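Local coordinates for protein putative Metal-dependent Phosphoesterase (Bifidobacterium adolescentis ATCC 15703, PDB 3E0F) that binds a trinuclear cluster of iron and zinc and AMP in a PHP-type site, and probably acts as a metal-dependent phosphoesterase or exonuclease, at residues F23-E28 with A48-T53. Sequence-based numbering, arbitrary orientation.
Sequences FSDGTE and ADHDTT. With ZN (zinc ion), chain B.
Ser-24 overlaps the side chain of Asp-49, its hydroxyl OG giving a short hydrogen bond of 2.6 Å to Asp-49 OD1. It meets that oxygen on the anti side, 32° out of the carboxylate plane. The serine OG sits between its own backbone N and carbonyl carbon (chi1 58°), where it can also take a weak bond of 3.4 Å from His-50 N, so one hydroxyl touches both the Asp-49 carboxylate and, weakly, the backbone amide after it. The other carboxylate oxygen, Asp-49 OD2, lies 3.6 Å from Phe-23 CB and accepts a hydrogen bond from Thr-21 OG1. Putting an alanine at Asp-49 would probably leave the Ser-24 hydroxyl without its main partner and Thr-21 OG1 without its carboxylate mate.

The next residue, Asp-25, is a zinc ligand, with OD2 2.2 Å from the zinc ion; His-50 NE2 binds the same ion at 2.1 Å. Carboxylate and imidazole planes stand 76° apart, with Asp-25 CG at the edge of the ring and in its plane. His-263 also binds this zinc. An iron ion lies close to His-50, and so does a phosphate, probably from the crystallisation liquor, that may mark the pocket. Farther along, Thr-52 CG2 packs against Phe-23 O, 3.8 Å away, while a water joins that carbonyl weakly to Thr-52 OG1, which also bonds to Ala-54 N. The type II turn from Asp-49 to Thr-52 carries the chain off strand 44-50, which runs between the parallel strands 15-19 and 70-80, and faces the loop leading from strand 15-19 into helix 30-39.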
loop_
_atom_site.group_PDB
_atom_site.type_symbol
_atom_site.label_atom_id
_atom_site.label_comp_id
_atom_site.label_asym_id
_atom_site.label_seq_id
_atom_site.Cartn_x
_atom_site.Cartn_y
_atom_site.Cartn_z
ATOM N N PHE A 23 8.890 5.927 4.657
ATOM C CA PHE A 23 8.379 5.222 5.832
ATOM C C PHE A 23 7.889 3.788 5.575
ATOM O O PHE A 23 7.514 3.095 6.515
ATOM C CB PHE A 23 7.292 6.034 6.487
ATOM C CG PHE A 23 7.816 7.211 7.226
ATOM C CD1 PHE A 23 8.409 7.048 8.484
ATOM C CD2 PHE A 23 7.737 8.478 6.676
ATOM C CE1 PHE A 23 8.899 8.125 9.173
ATOM C CE2 PHE A 23 8.229 9.566 7.357
ATOM C CZ PHE A 23 8.817 9.388 8.623
ATOM N N SER A 24 7.867 3.376 4.305
ATOM C CA SER A 24 7.774 1.977 3.910
ATOM C C SER A 24 8.757 1.780 2.748
ATOM O O SER A 24 9.960 1.878 2.958
ATOM C CB SER A 24 6.326 1.522 3.611
ATOM O OG SER A 24 5.673 2.275 2.595
ATOM N N ASP A 25 8.275 1.563 1.526
ATOM C CA ASP A 25 9.151 1.192 0.410
ATOM C C ASP A 25 9.173 2.172 -0.746
ATOM O O ASP A 25 9.639 1.824 -1.828
ATOM C CB ASP A 25 8.784 -0.188 -0.122
ATOM C CG ASP A 25 7.320 -0.292 -0.550
ATOM O OD1 ASP A 25 6.559 0.673 -0.375
ATOM O OD2 ASP A 25 6.929 -1.372 -1.035
ATOM N N GLY A 26 8.699 3.390 -0.524
ATOM C CA GLY A 26 8.876 4.468 -1.492
ATOM C C GLY A 26 10.234 5.116 -1.316
ATOM O O GLY A 26 10.924 4.836 -0.359
ATOM N N THR A 27 10.635 5.975 -2.255
ATOM C CA THR A 27 11.963 6.572 -2.204
ATOM C C THR A 27 11.965 8.027 -1.734
ATOM O O THR A 27 13.029 8.577 -1.528
ATOM C CB THR A 27 12.683 6.494 -3.563
ATOM O OG1 THR A 27 11.964 7.272 -4.529
ATOM C CG2 THR A 27 12.811 5.044 -4.008
ATOM N N GLU A 28 10.787 8.613 -1.542
ATOM C CA GLU A 28 10.647 10.036 -1.243
ATOM C C GLU A 28 9.987 10.266 0.104
ATOM O O GLU A 28 9.288 9.381 0.615
ATOM C CB GLU A 28 9.833 10.715 -2.344
ATOM C CG GLU A 28 10.381 10.481 -3.775
ATOM C CD GLU A 28 11.894 10.715 -3.915
ATOM O OE1 GLU A 28 12.422 11.733 -3.389
ATOM O OE2 GLU A 28 12.558 9.878 -4.564
ATOM N N ALA A 48 -0.046 6.116 1.968
ATOM C CA ALA A 48 -0.565 4.730 2.050
ATOM C C ALA A 48 0.564 3.719 2.285
ATOM O O ALA A 48 0.702 2.717 1.566
ATOM C CB ALA A 48 -1.385 4.365 0.783
ATOM N N ASP A 49 1.368 3.985 3.305
ATOM C CA ASP A 49 2.552 3.181 3.564
ATOM C C ASP A 49 2.146 1.857 4.165
ATOM O O ASP A 49 1.140 1.780 4.834
ATOM C CB ASP A 49 3.566 3.915 4.478
ATOM C CG ASP A 49 4.350 5.022 3.739
ATOM O OD1 ASP A 49 4.863 4.758 2.625
ATOM O OD2 ASP A 49 4.457 6.147 4.274
ATOM N N HIS A 50 2.946 0.827 3.895
ATOM C CA HIS A 50 2.725 -0.500 4.428
ATOM C C HIS A 50 2.760 -0.549 5.933
ATOM O O HIS A 50 3.772 -0.197 6.532
ATOM C CB HIS A 50 3.755 -1.495 3.919
ATOM C CG HIS A 50 3.752 -1.649 2.446
ATOM N ND1 HIS A 50 2.754 -2.319 1.779
ATOM C CD2 HIS A 50 4.603 -1.191 1.500
ATOM C CE1 HIS A 50 3.007 -2.300 0.484
ATOM N NE2 HIS A 50 4.120 -1.620 0.287
ATOM N N ASP A 51 1.619 -0.969 6.506
ATOM C CA ASP A 51 1.488 -1.419 7.893
ATOM C C ASP A 51 2.011 -0.409 8.878
ATOM O O ASP A 51 2.675 -0.758 9.837
ATOM C CB ASP A 51 2.146 -2.797 8.048
ATOM C CG ASP A 51 1.577 -3.824 7.041
ATOM O OD1 ASP A 51 0.394 -4.210 7.143
ATOM O OD2 ASP A 51 2.287 -4.206 6.100
ATOM N N THR A 52 1.709 0.859 8.626
ATOM C CA THR A 52 2.222 1.936 9.456
ATOM C C THR A 52 1.476 3.238 9.291
ATOM O O THR A 52 0.868 3.509 8.249
ATOM C CB THR A 52 3.730 2.241 9.197
ATOM O OG1 THR A 52 4.176 3.142 10.214
ATOM C CG2 THR A 52 3.983 2.895 7.821
ATOM N N THR A 53 1.551 4.046 10.347
ATOM C CA THR A 53 1.121 5.421 10.304
ATOM C C THR A 53 2.322 6.359 10.571
ATOM O O THR A 53 2.122 7.525 10.879
ATOM C CB THR A 53 0.002 5.680 11.336
ATOM O OG1 THR A 53 0.525 5.483 12.643
ATOM C CG2 THR A 53 -1.205 4.733 11.111
HETATM ZN ZN ZN B . 4.883 -1.113 -1.645
HETATM O O HOH W 1 6.885 2.025 9.691
#